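Local coordinates for protein periplasmic beta-glucosidase (Pseudomonas aeruginosa, PDB 6R5T) that probably hydrolyses terminal, non-reducing beta-D-glucosyl residues of glycosides in the periplasm, releasing beta-D-glucose, at residues L277-A281 with G303-Q307; A475-E479 with I495-Q499; V655-L659 with I689-L693. The protein carries 1 engineered substitution. One frame throughout, in Å; residues are numbered along the deposited sequence.

Contact 1 of 3, residues L277-A281 with G303-Q307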
ATOM      1  N   LEU A 277       0.783 -20.977 -22.539  1.00 15.43           N
ATOM      2  CA  LEU A 277       0.330 -20.646 -21.159  1.00 15.42           C
ATOM      3  C   LEU A 277      -1.070 -20.037 -21.212  1.00 14.25           C
ATOM      4  O   LEU A 277      -1.909 -20.429 -20.414  1.00 15.05           O
ATOM      5  CB  LEU A 277       1.313 -19.695 -20.499  1.00 16.28           C
ATOM      6  CG  LEU A 277       2.665 -20.284 -20.154  1.00 19.35           C
ATOM      7  CD1 LEU A 277       3.614 -19.212 -19.650  1.00 21.74           C
ATOM      8  CD2 LEU A 277       2.522 -21.399 -19.138  1.00 22.18           C
ATOM      9  N   ALA A 278      -1.318 -19.096 -22.110  1.00 13.68           N
ATOM     10  CA  ALA A 278      -2.617 -18.385 -22.153  1.00 13.73           C
ATOM     11  C   ALA A 278      -3.751 -19.343 -22.534  1.00 13.42           C
ATOM     12  O   ALA A 278      -4.771 -19.377 -21.874  1.00 15.52           O
ATOM     13  CB  ALA A 278      -2.524 -17.238 -23.105  1.00 14.23           C
ATOM     14  N   ILE A 279      -3.591 -20.142 -23.585  1.00 14.77           N
ATOM     15  CA  ILE A 279      -4.737 -20.971 -24.034  1.00 15.85           C
ATOM     16  C   ILE A 279      -5.003 -22.060 -22.994  1.00 15.24           C
ATOM     17  O   ILE A 279      -6.176 -22.328 -22.706  1.00 17.21           O
ATOM     18  CB  ILE A 279      -4.560 -21.515 -25.474  1.00 17.11           C
ATOM     19  CG1 ILE A 279      -5.966 -21.920 -25.966  1.00 20.55           C
ATOM     20  CG2 ILE A 279      -3.501 -22.598 -25.526  1.00 16.92           C
ATOM     21  CD1 ILE A 279      -6.152 -22.112 -27.430  1.00 22.54           C
ATOM     22  N   GLN A 280      -3.967 -22.628 -22.387  1.00 14.29           N
ATOM     23  CA  GLN A 280      -4.175 -23.718 -21.401  1.00 16.70           C
ATOM     24  C   GLN A 280      -4.710 -23.147 -20.082  1.00 16.75           C
ATOM     25  O   GLN A 280      -5.462 -23.867 -19.370  1.00 18.39           O
ATOM     26  CB  GLN A 280      -2.912 -24.551 -21.258  1.00 19.64           C
ATOM     27  CG  GLN A 280      -2.599 -25.281 -22.564  1.00 22.77           C
ATOM     28  CD  GLN A 280      -1.854 -26.575 -22.337  1.00 25.73           C
ATOM     29  OE1 GLN A 280      -2.317 -27.648 -22.793  1.00 29.80           O
ATOM     30  NE2 GLN A 280      -0.711 -26.467 -21.674  1.00 21.57           N
ATOM     31  N   ALA A 281      -4.425 -21.890 -19.775  1.00 15.29           N
ATOM     32  CA  ALA A 281      -4.980 -21.261 -18.573  1.00 16.01           C
ATOM     33  C   ALA A 281      -6.474 -21.031 -18.688  1.00 15.65           C
ATOM     34  O   ALA A 281      -7.174 -21.129 -17.673  1.00 17.20           O
ATOM     35  CB  ALA A 281      -4.238 -19.988 -18.264  1.00 16.06           C
ATOM     36  N   GLY A 303       2.517 -31.419 -29.839  1.00 23.01           N
ATOM     37  CA  GLY A 303       1.888 -32.036 -28.657  1.00 25.40           C
ATOM     38  C   GLY A 303       2.026 -31.148 -27.426  1.00 25.68           C
ATOM     39  O   GLY A 303       1.872 -31.681 -26.315  1.00 27.16           O
ATOM     40  N   GLU A 304       2.262 -29.848 -27.588  1.00 21.93           N
ATOM     41  CA  GLU A 304       2.461 -28.926 -26.415  1.00 22.02           C
ATOM     42  C   GLU A 304       1.096 -28.412 -25.913  1.00 23.63           C
ATOM     43  O   GLU A 304       1.002 -27.954 -24.754  1.00 25.63           O
ATOM     44  CB  GLU A 304       3.370 -27.760 -26.767  1.00 26.14           C
ATOM     45  CG  GLU A 304       4.769 -28.191 -27.145  1.00 30.14           C
ATOM     46  CD  GLU A 304       5.632 -27.013 -27.556  1.00 33.94           C
ATOM     47  OE1 GLU A 304       5.621 -26.623 -28.742  1.00 37.03           O
ATOM     48  OE2 GLU A 304       6.260 -26.436 -26.658  1.00 46.47           O
ATOM     49  N   ILE A 305       0.067 -28.466 -26.739  1.00 20.93           N
ATOM     50  CA  ILE A 305      -1.353 -28.221 -26.345  1.00 22.56           C
ATOM     51  C   ILE A 305      -2.180 -29.368 -26.905  1.00 20.47           C
ATOM     52  O   ILE A 305      -1.638 -30.153 -27.738  1.00 22.93           O
ATOM     53  CB  ILE A 305      -1.876 -26.844 -26.824  1.00 21.45           C
ATOM     54  CG1 ILE A 305      -1.890 -26.758 -28.344  1.00 20.67           C
ATOM     55  CG2 ILE A 305      -1.064 -25.681 -26.248  1.00 20.49           C
ATOM     56  CD1 ILE A 305      -2.543 -25.548 -28.944  1.00 23.13           C
ATOM     57  N   ASP A 306      -3.426 -29.462 -26.462  1.00 20.91           N
ATOM     58  CA  ASP A 306      -4.410 -30.488 -26.868  1.00 23.34           C
ATOM     59  C   ASP A 306      -5.396 -29.880 -27.866  1.00 21.63           C
ATOM     60  O   ASP A 306      -5.729 -28.647 -27.791  1.00 19.99           O
ATOM     61  CB  ASP A 306      -5.165 -31.034 -25.657  1.00 27.71           C
ATOM     62  CG  ASP A 306      -4.218 -31.617 -24.624  1.00 37.11           C
ATOM     63  OD1 ASP A 306      -3.310 -32.341 -25.032  1.00 42.07           O
ATOM     64  OD2 ASP A 306      -4.346 -31.278 -23.441  1.00 46.75           O
ATOM     65  N   GLN A 307      -5.936 -30.714 -28.748  1.00 19.36           N
ATOM     66  CA  GLN A 307      -7.037 -30.282 -29.636  1.00 19.60           C
ATOM     67  C   GLN A 307      -8.188 -29.694 -28.799  1.00 19.51           C
ATOM     68  O   GLN A 307      -8.806 -28.688 -29.230  1.00 19.91           O
ATOM     69  CB  GLN A 307      -7.504 -31.448 -30.507  1.00 20.89           C
ATOM     70  CG  GLN A 307      -8.658 -31.111 -31.430  1.00 20.03           C
ATOM     71  CD  GLN A 307      -8.216 -30.164 -32.522  1.00 21.37           C
ATOM     72  OE1 GLN A 307      -7.187 -30.407 -33.166  1.00 21.23           O
ATOM     73  NE2 GLN A 307      -8.950 -29.071 -32.727  1.00 19.21           N
TER
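Gln-280 and Ile-305 lose the most area here, 54 and 53 Å² respectively, and Ile-279 adds 30 Å² to a total of 163 Å². Both helix residues direct their CA-to-CB bonds toward the loop, and that of Ile-305 points back toward the helix, with its CA 7.3 Å from the CA of Gln-280. The aliphatic part of Gln-280 lies against the isoleucine, CG of Gln-280 standing 4.0 Å from CG2 of Ile-305. That same methyl also meets Ile-279, whose CG2 is 4.0 Å from CG2 of Ile-305, so one branch serves two neighbours on the helix. No hydrogen bond crosses between the segments. In the TIM-barrel-type domain of this family 3 glycosidase, helix 271-281 precedes the eighth sheet strand, 286-287, and segment 303-307 links the following helix, 291-301, to helix 307-323. The linker starts with a Schellman motif, in which Gly-303 takes a positive phi of 73° that suits glycine, and ends at Asp-306, the N-cap residue of helix 307-323. Ile-310 of that helix touches Ile-279 and Ile-305 alike, extending the apolar cluster. At the margin, Glu-304 turns its carboxylate away to a salt bridge with Arg-272, one of the residues of helix 271-281.

Contact 2 of 3, residues A475-E479 with I495-Q499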
ATOM      1  N   ALA A 475     -15.714  28.824  -9.120  1.00 13.47           N
ATOM      2  CA  ALA A 475     -14.395  28.361  -9.564  1.00 15.32           C
ATOM      3  C   ALA A 475     -14.552  26.908 -10.025  1.00 15.11           C
ATOM      4  O   ALA A 475     -14.988  26.067  -9.232  1.00 15.55           O
ATOM      5  CB  ALA A 475     -13.382  28.480  -8.471  1.00 15.84           C
ATOM      6  N   VAL A 476     -14.241  26.628 -11.264  1.00 14.14           N
ATOM      7  CA  VAL A 476     -14.410  25.305 -11.893  1.00 14.48           C
ATOM      8  C   VAL A 476     -12.989  24.760 -12.060  1.00 14.93           C
ATOM      9  O   VAL A 476     -12.241  25.174 -12.938  1.00 15.55           O
ATOM     10  CB  VAL A 476     -15.205  25.326 -13.212  1.00 14.33           C
ATOM     11  CG1 VAL A 476     -15.594  23.907 -13.592  1.00 16.05           C
ATOM     12  CG2 VAL A 476     -16.427  26.220 -13.123  1.00 16.00           C
ATOM     13  N   VAL A 477     -12.637  23.850 -11.173  1.00 14.13           N
ATOM     14  CA  VAL A 477     -11.247  23.454 -10.938  1.00 13.34           C
ATOM     15  C   VAL A 477     -11.182  21.946 -10.722  1.00 12.68           C
ATOM     16  O   VAL A 477     -12.219  21.303 -10.454  1.00 13.30           O
ATOM     17  CB  VAL A 477     -10.670  24.194  -9.731  1.00 14.41           C
ATOM     18  CG1 VAL A 477     -10.432  25.655 -10.069  1.00 15.54           C
ATOM     19  CG2 VAL A 477     -11.518  24.035  -8.476  1.00 14.99           C
ATOM     20  N   GLY A 478      -9.964  21.411 -10.820  1.00 14.38           N
ATOM     21  CA  GLY A 478      -9.702  20.014 -10.463  1.00 14.95           C
ATOM     22  C   GLY A 478      -8.806  19.372 -11.504  1.00 16.43           C
ATOM     23  O   GLY A 478      -7.875  20.003 -11.984  1.00 17.72           O
ATOM     24  N   GLU A 479      -9.104  18.148 -11.889  1.00 13.64           N
ATOM     25  CA  GLU A 479      -8.258  17.360 -12.806  1.00 14.71           C
ATOM     26  C   GLU A 479      -8.783  17.470 -14.225  1.00 15.64           C
ATOM     27  O   GLU A 479      -9.986  17.571 -14.428  1.00 15.14           O
ATOM     28  CB  GLU A 479      -8.238  15.868 -12.419  1.00 14.10           C
ATOM     29  CG  GLU A 479      -7.721  15.588 -11.033  1.00 14.19           C
ATOM     30  CD  GLU A 479      -7.769  14.082 -10.721  1.00 14.71           C
ATOM     31  OE1 GLU A 479      -8.775  13.434 -11.077  1.00 16.07           O
ATOM     32  OE2 GLU A 479      -6.774  13.575 -10.105  1.00 16.16           O
ATOM     33  N   ILE A 495      -5.829  19.191  -5.709  1.00 12.86           N
ATOM     34  CA  ILE A 495      -6.031  19.983  -6.935  1.00 14.04           C
ATOM     35  C   ILE A 495      -4.647  20.397  -7.401  1.00 13.77           C
ATOM     36  O   ILE A 495      -3.765  20.736  -6.620  1.00 14.76           O
ATOM     37  CB  ILE A 495      -6.950  21.166  -6.597  1.00 13.74           C
ATOM     38  CG1 ILE A 495      -8.369  20.727  -6.251  1.00 14.96           C
ATOM     39  CG2 ILE A 495      -6.941  22.209  -7.684  1.00 14.52           C
ATOM     40  CD1 ILE A 495      -9.294  21.823  -5.741  1.00 14.45           C
ATOM     41  N   PRO A 496      -4.400  20.442  -8.727  1.00 13.86           N
ATOM     42  CA  PRO A 496      -3.098  20.899  -9.201  1.00 15.34           C
ATOM     43  C   PRO A 496      -2.684  22.265  -8.628  1.00 14.32           C
ATOM     44  O   PRO A 496      -3.517  23.148  -8.462  1.00 14.50           O
ATOM     45  CB  PRO A 496      -3.262  20.969 -10.715  1.00 15.87           C
ATOM     46  CG  PRO A 496      -4.328  19.895 -10.979  1.00 15.27           C
ATOM     47  CD  PRO A 496      -5.282  19.988  -9.812  1.00 14.79           C
ATOM     48  N   ALA A 497      -1.383  22.425  -8.402  1.00 16.60           N
ATOM     49  CA  ALA A 497      -0.822  23.604  -7.720  1.00 15.32           C
ATOM     50  C   ALA A 497      -1.198  24.903  -8.440  1.00 15.46           C
ATOM     51  O   ALA A 497      -1.469  25.902  -7.754  1.00 15.99           O
ATOM     52  CB  ALA A 497       0.673  23.481  -7.602  1.00 16.34           C
ATOM     53  N   SER A 498      -1.197  24.919  -9.765  1.00 14.32           N
ATOM     54  CA  SER A 498      -1.498  26.179 -10.506  1.00 15.95           C
ATOM     55  C   SER A 498      -2.905  26.630 -10.117  1.00 15.25           C
ATOM     56  O   SER A 498      -3.182  27.862  -9.987  1.00 15.86           O
ATOM     57  CB  SER A 498      -1.383  26.044 -11.982  1.00 16.41           C
ATOM     58  OG  SER A 498      -2.223  24.972 -12.434  1.00 17.77           O
ATOM     59  N   GLN A 499      -3.819  25.670  -9.985  1.00 14.00           N
ATOM     60  CA  GLN A 499      -5.212  25.969  -9.632  1.00 14.12           C
ATOM     61  C   GLN A 499      -5.353  26.304  -8.135  1.00 15.11           C
ATOM     62  O   GLN A 499      -6.253  27.072  -7.788  1.00 15.38           O
ATOM     63  CB  GLN A 499      -6.086  24.818 -10.080  1.00 13.84           C
ATOM     64  CG  GLN A 499      -6.119  24.627 -11.590  1.00 14.59           C
ATOM     65  CD  GLN A 499      -6.943  23.406 -11.912  1.00 15.97           C
ATOM     66  OE1 GLN A 499      -8.135  23.430 -11.595  1.00 14.69           O
ATOM     67  NE2 GLN A 499      -6.338  22.359 -12.479  1.00 13.18           N
TER
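Two hydrogen bonds tie the side-chain amide of Gln-499 to the backbone of Gly-478. The amide N of Gly-478 donates to OE1 of Gln-499 at 2.8 Å with an angle of 163°, and NE2 of Gln-499 donates to O of Gly-478 at 2.9 Å with an angle of 148°. The carboxamide thus pairs with both polar groups of one residue at the end of strand 472-478, and its NE2 also bonds to the carbonyl of Val-432. Gly-478 has phi 137° and psi -138°, where a CB would collide with the preceding carbonyl oxygen. Around this pair the packing is close. CB of Val-477 lies 3.2 Å from OE1 of Gln-499, CD of Pro-496 approaches O of Gly-478 at 3.4 Å, and CG2 of Val-477 meets CD1 of Ile-495 at 4.2 Å. Pro-496 is the N-cap residue of helix 497-508, so the contact sets the first turn of that helix against the strand end. Strand 472-478, this helix and the neighbouring parallel strand 513-518 form a beta-alpha-beta unit of the C-terminal family 3 domain; Leu-503, farther along the helix, packs on both Val-477 and Ile-495. All five touching residues are buried, so the paired amide bonds satisfy backbone groups that would otherwise be costly to enclose, and they do so without any charge.

Contact 3 of 3, residues V655-L659 with I689-L693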
ATOM      1  N   VAL A 655     -30.328   6.229   2.891  1.00 12.97           N
ATOM      2  CA  VAL A 655     -30.252   5.557   4.201  1.00 14.14           C
ATOM      3  C   VAL A 655     -29.403   4.314   4.036  1.00 14.34           C
ATOM      4  O   VAL A 655     -29.683   3.498   3.120  1.00 13.50           O
ATOM      5  CB  VAL A 655     -31.633   5.216   4.752  1.00 14.60           C
ATOM      6  CG1 VAL A 655     -31.500   4.587   6.123  1.00 14.67           C
ATOM      7  CG2 VAL A 655     -32.495   6.465   4.830  1.00 15.54           C
ATOM      8  N   GLN A 656     -28.345   4.220   4.826  1.00 12.85           N
ATOM      9  CA  GLN A 656     -27.348   3.143   4.674  1.00 13.00           C
ATOM     10  C   GLN A 656     -27.418   2.202   5.878  1.00 12.97           C
ATOM     11  O   GLN A 656     -27.514   2.695   6.996  1.00 12.95           O
ATOM     12  CB  GLN A 656     -25.952   3.763   4.566  1.00 13.12           C
ATOM     13  CG  GLN A 656     -25.880   4.689   3.361  1.00 13.18           C
ATOM     14  CD  GLN A 656     -24.909   5.833   3.533  1.00 13.44           C
ATOM     15  OE1 GLN A 656     -23.771   5.629   3.994  1.00 12.48           O
ATOM     16  NE2 GLN A 656     -25.303   7.023   3.077  1.00 13.82           N
ATOM     17  N   LEU A 657     -27.329   0.910   5.614  1.00 12.46           N
ATOM     18  CA  LEU A 657     -27.298  -0.119   6.640  1.00 13.10           C
ATOM     19  C   LEU A 657     -25.944  -0.799   6.593  1.00 11.60           C
ATOM     20  O   LEU A 657     -25.565  -1.340   5.531  1.00 12.48           O
ATOM     21  CB  LEU A 657     -28.446  -1.107   6.459  1.00 14.93           C
ATOM     22  CG  LEU A 657     -28.535  -2.099   7.621  1.00 18.91           C
ATOM     23  CD1 LEU A 657     -29.963  -2.481   7.900  1.00 20.68           C
ATOM     24  CD2 LEU A 657     -27.693  -3.335   7.348  1.00 20.39           C
ATOM     25  N   TYR A 658     -25.301  -0.879   7.746  1.00 11.50           N
ATOM     26  CA  TYR A 658     -23.998  -1.549   7.887  1.00 11.65           C
ATOM     27  C   TYR A 658     -24.143  -2.647   8.926  1.00 13.60           C
ATOM     28  O   TYR A 658     -24.920  -2.509   9.884  1.00 13.82           O
ATOM     29  CB  TYR A 658     -22.888  -0.572   8.297  1.00 11.19           C
ATOM     30  CG  TYR A 658     -22.726   0.569   7.326  1.00 11.03           C
ATOM     31  CD1 TYR A 658     -23.464   1.725   7.439  1.00 12.24           C
ATOM     32  CD2 TYR A 658     -21.800   0.492   6.295  1.00 11.28           C
ATOM     33  CE1 TYR A 658     -23.300   2.783   6.540  1.00 12.16           C
ATOM     34  CE2 TYR A 658     -21.635   1.526   5.394  1.00 11.61           C
ATOM     35  CZ  TYR A 658     -22.357   2.689   5.531  1.00 11.53           C
ATOM     36  OH  TYR A 658     -22.161   3.641   4.553  1.00 12.81           O
ATOM     37  N   LEU A 659     -23.339  -3.687   8.764  1.00 14.38           N
ATOM     38  CA  LEU A 659     -23.254  -4.762   9.778  0.50 14.08           C
ATOM     39  C   LEU A 659     -21.839  -4.846  10.332  1.00 15.32           C
ATOM     40  O   LEU A 659     -20.879  -4.714   9.557  1.00 15.18           O
ATOM     41  CB  LEU A 659     -23.601  -6.105   9.133  0.50 14.74           C
ATOM     42  CG  LEU A 659     -25.085  -6.363   8.923  0.50 16.29           C
ATOM     43  CD1 LEU A 659     -25.317  -7.768   8.425  0.50 17.64           C
ATOM     44  CD2 LEU A 659     -25.868  -6.149  10.198  0.50 16.54           C
ATOM     45  N   ILE A 689     -38.632   2.857   6.417  1.00 21.79           N
ATOM     46  CA  ILE A 689     -37.679   2.042   5.644  1.00 22.55           C
ATOM     47  C   ILE A 689     -37.558   0.732   6.398  1.00 22.34           C
ATOM     48  O   ILE A 689     -37.386   0.748   7.663  1.00 23.62           O
ATOM     49  CB  ILE A 689     -36.360   2.796   5.483  1.00 25.73           C
ATOM     50  CG1 ILE A 689     -36.626   4.092   4.716  1.00 27.29           C
ATOM     51  CG2 ILE A 689     -35.343   1.938   4.777  1.00 27.24           C
ATOM     52  CD1 ILE A 689     -35.592   5.106   4.864  1.00 31.59           C
ATOM     53  N   VAL A 690     -37.727  -0.354   5.659  1.00 21.43           N
ATOM     54  CA  VAL A 690     -37.590  -1.716   6.203  1.00 20.70           C
ATOM     55  C   VAL A 690     -36.461  -2.394   5.453  1.00 20.69           C
ATOM     56  O   VAL A 690     -36.553  -2.529   4.224  1.00 24.46           O
ATOM     57  CB  VAL A 690     -38.901  -2.484   6.041  1.00 24.97           C
ATOM     58  CG1 VAL A 690     -38.787  -3.842   6.690  1.00 24.53           C
ATOM     59  CG2 VAL A 690     -40.070  -1.686   6.584  1.00 25.03           C
ATOM     60  N   PHE A 691     -35.379  -2.694   6.144  1.00 17.63           N
ATOM     61  CA  PHE A 691     -34.294  -3.512   5.604  1.00 19.66           C
ATOM     62  C   PHE A 691     -34.544  -4.933   6.048  1.00 19.75           C
ATOM     63  O   PHE A 691     -34.822  -5.149   7.229  1.00 24.43           O
ATOM     64  CB  PHE A 691     -32.953  -3.008   6.125  1.00 17.33           C
ATOM     65  CG  PHE A 691     -32.596  -1.630   5.669  1.00 15.40           C
ATOM     66  CD1 PHE A 691     -32.141  -1.439   4.373  1.00 18.72           C
ATOM     67  CD2 PHE A 691     -32.650  -0.541   6.500  1.00 16.46           C
ATOM     68  CE1 PHE A 691     -31.758  -0.185   3.936  1.00 17.78           C
ATOM     69  CE2 PHE A 691     -32.252   0.713   6.064  1.00 18.62           C
ATOM     70  CZ  PHE A 691     -31.809   0.887   4.781  1.00 17.72           C
ATOM     71  N   ARG A 692     -34.256  -5.858   5.151  1.00 22.70           N
ATOM     72  CA  ARG A 692     -34.254  -7.296   5.454  1.00 24.97           C
ATOM     73  C   ARG A 692     -32.808  -7.783   5.556  1.00 20.57           C
ATOM     74  O   ARG A 692     -31.958  -7.375   4.724  1.00 22.79           O
ATOM     75  CB  ARG A 692     -34.992  -8.053   4.351  1.00 29.78           C
ATOM     76  CG  ARG A 692     -36.500  -7.886   4.406  1.00 34.91           C
ATOM     77  CD  ARG A 692     -37.235  -8.781   3.404  1.00 45.22           C
ATOM     78  NE  ARG A 692     -36.616 -10.093   3.238  1.00 53.34           N
ATOM     79  CZ  ARG A 692     -37.226 -11.183   2.790  1.00 65.12           C
ATOM     80  NH1 ARG A 692     -38.501 -11.142   2.467  1.00 74.47           N
ATOM     81  NH2 ARG A 692     -36.566 -12.323   2.665  1.00 61.31           N
ATOM     82  N   LEU A 693     -32.536  -8.556   6.603  1.00 20.53           N
ATOM     83  CA  LEU A 693     -31.235  -9.213   6.806  1.00 21.67           C
ATOM     84  C   LEU A 693     -31.464 -10.704   7.043  1.00 21.90           C
ATOM     85  O   LEU A 693     -32.354 -11.060   7.835  1.00 24.39           O
ATOM     86  CB  LEU A 693     -30.557  -8.607   8.035  1.00 23.97           C
ATOM     87  CG  LEU A 693     -30.081  -7.162   7.863  1.00 26.55           C
ATOM     88  CD1 LEU A 693     -29.693  -6.574   9.226  1.00 27.78           C
ATOM     89  CD2 LEU A 693     -28.927  -7.126   6.872  1.00 27.35           C
TER
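Leu-657 and Phe-691 form the centre of this largely apolar meeting between strands 651-660 and 686-694. Phe-691 adopts the m rotamer (chi1 -65°), which lays its ring under Leu-657: CB of Leu-657 sits 4.0 Å from the centroid of the Phe-691 ring and 1° off its normal, a CH-pi contact over the face. Leu-657 is t at chi1, but its chi2 of 147° falls between wells, and in this pose CD1 of Leu-657 approaches CB of Phe-691 at 3.5 Å while CD2 of Leu-657 lies 4.0 Å from CD2 of Leu-693. Val-655, also t, sends CG2 to within 3.4 Å of CD1 of Ile-689 and CG1 to 3.9 Å from CE2 of Phe-691. At the other end, Leu-659 and Leu-693 share the m,t rotamer and meet through CD2 of Leu-659 and CD1 of Leu-693 at 4.0 Å; Leu-659 has a second conformer. Gln-656 and Tyr-658 lie on the other face of strand 651-660, where OH of Tyr-658 donates to OE1 of Gln-656 at 2.6 Å. The strands belong to different sheets of the fibronectin type III-like domain; the axes of 655-659 and 689-693 approach to 9.5 Å, their N-to-C directions 27° apart. Val-716 of strand 712-719 touches Leu-657, Leu-659 and Leu-693. With no hydrogen bond crossing, the two sheets are joined here by interdigitated hydrocarbon, as expected inside a beta sandwich.

The three contacts follow one another along the chain, one in each family region, and none touches another. Contacts 1 and 2 lie on opposite sides of the chain's centre, 51 Å apart between centres; contact 3 is 48 Å from contact 1 and 38 Å from contact 2, with about 23 Å between nearest atoms in the latter case. Contacts 1 and 2 are remote from the glycan pocket, yet each brackets one of its residues in sequence: Met-287 falls between 277-281 and 303-307, and Glu-486 between 475-479 and 495-499. The magnesium ligands Asp-661 and Val-663 likewise fall between 655-659 and 689-693 in sequence; the Leu-659 side chain is about 10 Å from the bound ion.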